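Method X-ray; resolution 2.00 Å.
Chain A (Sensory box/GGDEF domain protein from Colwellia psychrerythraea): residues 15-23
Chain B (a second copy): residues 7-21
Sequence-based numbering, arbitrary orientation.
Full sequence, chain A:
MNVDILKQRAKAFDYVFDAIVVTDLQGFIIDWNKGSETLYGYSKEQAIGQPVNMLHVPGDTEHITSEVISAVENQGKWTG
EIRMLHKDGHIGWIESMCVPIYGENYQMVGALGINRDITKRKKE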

ATOM      1  N   TYR A  15       5.396  -3.639   2.988  1.00 29.34           N
ATOM      2  CA  TYR A  15       4.914  -4.917   2.476  1.00 28.80           C
ATOM      3  C   TYR A  15       4.104  -4.729   1.192  1.00 28.69           C
ATOM      4  O   TYR A  15       4.044  -5.625   0.351  1.00 29.61           O
ATOM      5  CB  TYR A  15       4.070  -5.631   3.542  1.00 29.47           C
ATOM      6  CG  TYR A  15       4.882  -6.193   4.692  1.00 29.38           C
ATOM      7  CD1 TYR A  15       5.618  -7.378   4.547  1.00 29.41           C
ATOM      8  CD2 TYR A  15       4.940  -5.530   5.915  1.00 27.42           C
ATOM      9  CE1 TYR A  15       6.390  -7.882   5.606  1.00 28.74           C
ATOM     10  CE2 TYR A  15       5.706  -6.020   6.967  1.00 28.65           C
ATOM     11  CZ  TYR A  15       6.426  -7.194   6.807  1.00 27.85           C
ATOM     12  OH  TYR A  15       7.181  -7.667   7.853  1.00 30.43           O
ATOM     13  N   VAL A  16       3.503  -3.558   1.020  1.00 26.51           N
ATOM     14  CA  VAL A  16       2.708  -3.309  -0.182  1.00 25.58           C
ATOM     15  C   VAL A  16       3.560  -3.214  -1.444  1.00 25.14           C
ATOM     16  O   VAL A  16       4.751  -2.901  -1.381  1.00 23.99           O
ATOM     17  CB  VAL A  16       1.876  -2.008  -0.052  1.00 24.87           C
ATOM     18  CG1 VAL A  16       0.874  -2.153   1.080  1.00 25.89           C
ATOM     19  CG2 VAL A  16       2.805  -0.820   0.205  1.00 25.69           C
ATOM     20  N   PHE A  17       2.942  -3.495  -2.587  1.00 24.03           N
ATOM     21  CA  PHE A  17       3.626  -3.419  -3.873  1.00 27.36           C
ATOM     22  C   PHE A  17       3.696  -1.962  -4.340  1.00 27.38           C
ATOM     23  O   PHE A  17       4.624  -1.574  -5.045  1.00 26.53           O
ATOM     24  CB  PHE A  17       2.888  -4.268  -4.911  1.00 31.57           C
ATOM     25  CG  PHE A  17       3.573  -4.329  -6.258  1.00 36.02           C
ATOM     26  CD1 PHE A  17       4.934  -4.620  -6.357  1.00 37.41           C
ATOM     27  CD2 PHE A  17       2.846  -4.139  -7.427  1.00 36.54           C
ATOM     28  CE1 PHE A  17       5.558  -4.725  -7.599  1.00 37.58           C
ATOM     29  CE2 PHE A  17       3.460  -4.243  -8.676  1.00 37.89           C
ATOM     30  CZ  PHE A  17       4.821  -4.537  -8.760  1.00 37.46           C
ATOM     31  N   ASP A  18       2.712  -1.156  -3.946  1.00 26.37           N
ATOM     32  CA  ASP A  18       2.693   0.257  -4.323  1.00 28.24           C
ATOM     33  C   ASP A  18       3.920   0.988  -3.757  1.00 29.35           C
ATOM     34  O   ASP A  18       4.348   0.734  -2.629  1.00 29.20           O
ATOM     35  CB  ASP A  18       1.404   0.930  -3.814  1.00 28.07           C
ATOM     36  CG  ASP A  18       0.234   0.774  -4.783  1.00 29.67           C
ATOM     37  OD1 ASP A  18       0.323  -0.051  -5.713  1.00 33.80           O
ATOM     38  OD2 ASP A  18      -0.780   1.481  -4.616  1.00 29.99           O
ATOM     39  N   ALA A  19       4.480   1.896  -4.553  1.00 27.97           N
ATOM     40  CA  ALA A  19       5.656   2.663  -4.136  1.00 26.54           C
ATOM     41  C   ALA A  19       5.200   3.932  -3.413  1.00 25.76           C
ATOM     42  O   ALA A  19       4.578   4.816  -4.019  1.00 28.46           O
ATOM     43  CB  ALA A  19       6.512   3.021  -5.372  1.00 24.01           C
ATOM     44  N   ILE A  20       5.506   4.018  -2.124  1.00 24.74           N
ATOM     45  CA  ILE A  20       5.104   5.169  -1.312  1.00 26.41           C
ATOM     46  C   ILE A  20       6.250   6.155  -1.106  1.00 26.53           C
ATOM     47  O   ILE A  20       7.323   5.783  -0.631  1.00 25.01           O
ATOM     48  CB  ILE A  20       4.632   4.734   0.095  1.00 28.33           C
ATOM     49  CG1 ILE A  20       3.531   3.667  -0.017  1.00 29.48           C
ATOM     50  CG2 ILE A  20       4.171   5.960   0.882  1.00 25.75           C
ATOM     51  CD1 ILE A  20       2.237   4.170  -0.595  1.00 34.36           C
ATOM     52  N   VAL A  21       6.009   7.412  -1.454  1.00 26.29           N
ATOM     53  CA  VAL A  21       7.014   8.455  -1.294  1.00 25.88           C
ATOM     54  C   VAL A  21       6.418   9.572  -0.445  1.00 25.94           C
ATOM     55  O   VAL A  21       5.427  10.198  -0.830  1.00 25.14           O
ATOM     56  CB  VAL A  21       7.442   9.054  -2.659  1.00 26.23           C
ATOM     57  CG1 VAL A  21       8.602  10.055  -2.450  1.00 26.24           C
ATOM     58  CG2 VAL A  21       7.849   7.947  -3.616  1.00 23.59           C
ATOM     59  N   VAL A  22       7.017   9.817   0.713  1.00 24.70           N
ATOM     60  CA  VAL A  22       6.527  10.860   1.593  1.00 26.43           C
ATOM     61  C   VAL A  22       7.442  12.082   1.504  1.00 29.78           C
ATOM     62  O   VAL A  22       8.661  11.966   1.636  1.00 29.43           O
ATOM     63  CB  VAL A  22       6.461  10.374   3.053  1.00 25.74           C
ATOM     64  CG1 VAL A  22       5.840  11.444   3.915  1.00 22.43           C
ATOM     65  CG2 VAL A  22       5.643   9.075   3.144  1.00 24.39           C
ATOM     66  N   THR A  23       6.844  13.250   1.283  1.00 29.30           N
ATOM     67  CA  THR A  23       7.604  14.489   1.155  1.00 32.13           C
ATOM     68  C   THR A  23       7.123  15.582   2.099  1.00 33.41           C
ATOM     69  O   THR A  23       6.003  15.540   2.612  1.00 33.17           O
ATOM     70  CB  THR A  23       7.516  15.052  -0.286  1.00 32.92           C
ATOM     71  OG1 THR A  23       6.142  15.280  -0.625  1.00 31.73           O
ATOM     72  CG2 THR A  23       8.123  14.085  -1.290  1.00 33.02           C
TER
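Chain B (7-21) KQRAKAFDYVFDAIV

Chain B, a second copy of the same protein, lies antiparallel to chain A: its residue order rises as that of chain A falls, with Val16(A) CA and Asp18(B) CA 6.2 Å apart at one end and Val22(A) CA and Gln8(B) CA 7.6 Å apart at the other. Chain B enters as a helix that includes residues 7–10, passes through a loop and becomes a strand at Ala19(B); chain A runs as a loop or turn through Asp18(A) and becomes a strand at Ala19(A).

Tyr15(A) makes no contact with this stretch of chain B. Val16(A) points toward chain B and packs its CG1 against Ile20(B) CD1 at 3.5 Å. At Phe17(A) the backbone takes over: its N donates to Asp18(B) OD1 (2.9 Å, 167°), while the end of its side chain leads away. Asp18(A) N donates to Asp18(B) OD2 (3.0 Å), and Asp18(A) OD2 in turn accepts from Phe17(B) N (2.6 Å, 169°), so each carboxylate accepts from backbone of the other copy, Asp18(B) from two amides and Asp18(A) from one. In the same place two acceptors, Asp18(A) OD1 and Asp18(B) OD2, lie 3.2 Å apart, a like-charge approach with no hydrogen bond between them.

Along the strand, side chains alternate. Ala19(A) points away; Ile20(A) points toward chain B, its CD1 meeting Val16(B) CG1 at 3.6 Å and Ala12(B) CB at 3.7 Å. Beyond Val21(A), Val22(A) CG1 rests 3.9 Å from Gln8(B) CD on the helix.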

ATOM      1  N   LYS B   7       2.012   8.033  11.801  1.00 42.23           N
ATOM      2  CA  LYS B   7       0.862   8.690  11.201  1.00 42.34           C
ATOM      3  C   LYS B   7       0.965   8.719   9.685  1.00 41.47           C
ATOM      4  O   LYS B   7       0.043   8.293   8.988  1.00 42.64           O
ATOM      5  CB  LYS B   7       0.725  10.121  11.734  1.00 43.93           C
ATOM      6  CG  LYS B   7       0.397  10.198  13.223  1.00 45.17           C
ATOM      7  CD  LYS B   7      -0.965   9.584  13.541  1.00 45.87           C
ATOM      8  CE  LYS B   7      -2.113  10.436  13.009  1.00 47.96           C
ATOM      9  NZ  LYS B   7      -3.446   9.909  13.426  1.00 46.99           N
ATOM     10  N   GLN B   8       2.092   9.207   9.174  1.00 39.55           N
ATOM     11  CA  GLN B   8       2.274   9.302   7.732  1.00 39.31           C
ATOM     12  C   GLN B   8       2.284   7.951   7.046  1.00 37.35           C
ATOM     13  O   GLN B   8       1.811   7.825   5.913  1.00 37.28           O
ATOM     14  CB  GLN B   8       3.559  10.065   7.396  1.00 40.49           C
ATOM     15  CG  GLN B   8       4.832   9.469   7.955  1.00 41.70           C
ATOM     16  CD  GLN B   8       6.034  10.367   7.710  1.00 43.80           C
ATOM     17  OE1 GLN B   8       5.961  11.583   7.901  1.00 44.04           O
ATOM     18  NE2 GLN B   8       7.147   9.773   7.296  1.00 41.74           N
ATOM     19  N   ARG B   9       2.810   6.938   7.725  1.00 34.63           N
ATOM     20  CA  ARG B   9       2.849   5.608   7.142  1.00 34.34           C
ATOM     21  C   ARG B   9       1.451   5.006   7.116  1.00 34.32           C
ATOM     22  O   ARG B   9       1.079   4.331   6.163  1.00 33.29           O
ATOM     23  CB  ARG B   9       3.818   4.711   7.922  1.00 35.16           C
ATOM     24  CG  ARG B   9       5.270   5.144   7.779  1.00 31.95           C
ATOM     25  CD  ARG B   9       6.235   4.047   8.180  1.00 34.24           C
ATOM     26  NE  ARG B   9       7.587   4.353   7.729  1.00 31.44           N
ATOM     27  CZ  ARG B   9       8.584   3.474   7.690  1.00 35.73           C
ATOM     28  NH1 ARG B   9       8.390   2.218   8.082  1.00 32.69           N
ATOM     29  NH2 ARG B   9       9.772   3.846   7.235  1.00 34.27           N
ATOM     30  N   ALA B  10       0.675   5.262   8.165  1.00 34.73           N
ATOM     31  CA  ALA B  10      -0.690   4.751   8.243  1.00 35.01           C
ATOM     32  C   ALA B  10      -1.553   5.469   7.206  1.00 35.75           C
ATOM     33  O   ALA B  10      -2.492   4.897   6.649  1.00 34.10           O
ATOM     34  CB  ALA B  10      -1.252   4.970   9.644  1.00 34.58           C
ATOM     35  N   LYS B  11      -1.217   6.726   6.945  1.00 35.12           N
ATOM     36  CA  LYS B  11      -1.944   7.535   5.971  1.00 36.66           C
ATOM     37  C   LYS B  11      -2.062   6.837   4.615  1.00 35.93           C
ATOM     38  O   LYS B  11      -3.117   6.874   3.982  1.00 35.65           O
ATOM     39  CB  LYS B  11      -1.236   8.884   5.802  1.00 38.83           C
ATOM     40  CG  LYS B  11      -1.765   9.770   4.684  1.00 41.27           C
ATOM     41  CD  LYS B  11      -3.063  10.456   5.058  1.00 40.16           C
ATOM     42  CE  LYS B  11      -3.373  11.572   4.065  1.00 40.62           C
ATOM     43  NZ  LYS B  11      -4.524  12.413   4.490  1.00 39.84           N
ATOM     44  N   ALA B  12      -0.982   6.199   4.167  1.00 35.05           N
ATOM     45  CA  ALA B  12      -0.988   5.512   2.876  1.00 33.57           C
ATOM     46  C   ALA B  12      -2.026   4.391   2.813  1.00 32.07           C
ATOM     47  O   ALA B  12      -2.496   4.018   1.729  1.00 29.04           O
ATOM     48  CB  ALA B  12       0.401   4.951   2.575  1.00 33.48           C
ATOM     49  N   PHE B  13      -2.375   3.862   3.981  1.00 31.87           N
ATOM     50  CA  PHE B  13      -3.344   2.773   4.101  1.00 31.42           C
ATOM     51  C   PHE B  13      -4.531   2.861   3.142  1.00 29.43           C
ATOM     52  O   PHE B  13      -4.745   1.965   2.329  1.00 28.56           O
ATOM     53  CB  PHE B  13      -3.860   2.706   5.540  1.00 34.59           C
ATOM     54  CG  PHE B  13      -4.685   1.486   5.841  1.00 35.53           C
ATOM     55  CD1 PHE B  13      -4.094   0.230   5.900  1.00 34.08           C
ATOM     56  CD2 PHE B  13      -6.047   1.601   6.110  1.00 35.47           C
ATOM     57  CE1 PHE B  13      -4.844  -0.896   6.229  1.00 35.83           C
ATOM     58  CE2 PHE B  13      -6.808   0.480   6.442  1.00 36.81           C
ATOM     59  CZ  PHE B  13      -6.205  -0.770   6.501  1.00 34.87           C
ATOM     60  N   ASP B  14      -5.312   3.932   3.225  1.00 29.41           N
ATOM     61  CA  ASP B  14      -6.464   4.047   2.338  1.00 31.21           C
ATOM     62  C   ASP B  14      -6.197   4.646   0.963  1.00 31.13           C
ATOM     63  O   ASP B  14      -7.138   4.973   0.242  1.00 31.55           O
ATOM     64  CB  ASP B  14      -7.607   4.814   3.015  1.00 32.86           C
ATOM     65  CG  ASP B  14      -8.475   3.913   3.891  1.00 34.12           C
ATOM     66  OD1 ASP B  14      -8.793   2.786   3.453  1.00 29.58           O
ATOM     67  OD2 ASP B  14      -8.846   4.333   5.008  1.00 35.72           O
ATOM     68  N   TYR B  15      -4.925   4.769   0.592  1.00 28.93           N
ATOM     69  CA  TYR B  15      -4.585   5.325  -0.716  1.00 30.87           C
ATOM     70  C   TYR B  15      -3.882   4.351  -1.654  1.00 30.93           C
ATOM     71  O   TYR B  15      -3.853   4.570  -2.857  1.00 29.75           O
ATOM     72  CB  TYR B  15      -3.744   6.588  -0.543  1.00 31.78           C
ATOM     73  CG  TYR B  15      -4.540   7.720   0.056  1.00 31.92           C
ATOM     74  CD1 TYR B  15      -5.540   8.351  -0.678  1.00 32.91           C
ATOM     75  CD2 TYR B  15      -4.312   8.143   1.361  1.00 32.98           C
ATOM     76  CE1 TYR B  15      -6.294   9.377  -0.131  1.00 35.16           C
ATOM     77  CE2 TYR B  15      -5.062   9.168   1.918  1.00 36.13           C
ATOM     78  CZ  TYR B  15      -6.051   9.783   1.163  1.00 36.26           C
ATOM     79  OH  TYR B  15      -6.780  10.823   1.690  1.00 38.00           O
ATOM     80  N   VAL B  16      -3.321   3.275  -1.114  1.00 29.24           N
ATOM     81  CA  VAL B  16      -2.639   2.296  -1.953  1.00 29.43           C
ATOM     82  C   VAL B  16      -3.630   1.465  -2.777  1.00 30.36           C
ATOM     83  O   VAL B  16      -4.809   1.363  -2.434  1.00 29.34           O
ATOM     84  CB  VAL B  16      -1.761   1.345  -1.097  1.00 31.18           C
ATOM     85  CG1 VAL B  16      -0.676   2.144  -0.373  1.00 29.04           C
ATOM     86  CG2 VAL B  16      -2.634   0.591  -0.081  1.00 28.70           C
ATOM     87  N   PHE B  17      -3.150   0.881  -3.868  1.00 29.55           N
ATOM     88  CA  PHE B  17      -3.994   0.055  -4.721  1.00 28.06           C
ATOM     89  C   PHE B  17      -4.068  -1.338  -4.108  1.00 27.59           C
ATOM     90  O   PHE B  17      -4.994  -2.103  -4.372  1.00 25.86           O
ATOM     91  CB  PHE B  17      -3.407  -0.027  -6.128  1.00 29.94           C
ATOM     92  CG  PHE B  17      -4.172  -0.932  -7.055  1.00 31.81           C
ATOM     93  CD1 PHE B  17      -5.516  -0.690  -7.339  1.00 32.42           C
ATOM     94  CD2 PHE B  17      -3.542  -2.019  -7.660  1.00 33.73           C
ATOM     95  CE1 PHE B  17      -6.227  -1.522  -8.218  1.00 31.65           C
ATOM     96  CE2 PHE B  17      -4.239  -2.855  -8.538  1.00 35.45           C
ATOM     97  CZ  PHE B  17      -5.588  -2.605  -8.818  1.00 32.35           C
ATOM     98  N   ASP B  18      -3.063  -1.659  -3.304  1.00 23.82           N
ATOM     99  CA  ASP B  18      -2.990  -2.936  -2.610  1.00 24.76           C
ATOM    100  C   ASP B  18      -4.182  -3.108  -1.677  1.00 24.06           C
ATOM    101  O   ASP B  18      -4.570  -2.174  -0.988  1.00 19.96           O
ATOM    102  CB  ASP B  18      -1.719  -2.990  -1.767  1.00 25.14           C
ATOM    103  CG  ASP B  18      -0.464  -2.920  -2.604  1.00 30.42           C
ATOM    104  OD1 ASP B  18       0.125  -3.996  -2.849  1.00 29.23           O
ATOM    105  OD2 ASP B  18      -0.083  -1.790  -3.019  1.00 28.04           O
ATOM    106  N   ALA B  19      -4.752  -4.304  -1.647  1.00 23.73           N
ATOM    107  CA  ALA B  19      -5.866  -4.578  -0.743  1.00 23.06           C
ATOM    108  C   ALA B  19      -5.253  -5.101   0.554  1.00 24.53           C
ATOM    109  O   ALA B  19      -4.682  -6.201   0.594  1.00 23.66           O
ATOM    110  CB  ALA B  19      -6.783  -5.621  -1.350  1.00 26.16           C
ATOM    111  N   ILE B  20      -5.343  -4.295   1.606  1.00 25.64           N
ATOM    112  CA  ILE B  20      -4.811  -4.675   2.908  1.00 26.72           C
ATOM    113  C   ILE B  20      -5.941  -5.246   3.763  1.00 26.77           C
ATOM    114  O   ILE B  20      -7.010  -4.643   3.871  1.00 26.35           O
ATOM    115  CB  ILE B  20      -4.223  -3.457   3.666  1.00 26.19           C
ATOM    116  CG1 ILE B  20      -3.159  -2.752   2.812  1.00 29.63           C
ATOM    117  CG2 ILE B  20      -3.610  -3.911   4.990  1.00 25.10           C
ATOM    118  CD1 ILE B  20      -1.999  -3.640   2.435  1.00 34.14           C
ATOM    119  N   VAL B  21      -5.711  -6.411   4.358  1.00 26.74           N
ATOM    120  CA  VAL B  21      -6.704  -7.027   5.233  1.00 25.81           C
ATOM    121  C   VAL B  21      -5.983  -7.467   6.493  1.00 25.22           C
ATOM    122  O   VAL B  21      -5.133  -8.364   6.456  1.00 24.28           O
ATOM    123  CB  VAL B  21      -7.373  -8.259   4.585  1.00 25.56           C
ATOM    124  CG1 VAL B  21      -8.430  -8.840   5.525  1.00 28.69           C
ATOM    125  CG2 VAL B  21      -8.004  -7.870   3.262  1.00 28.61           C
TER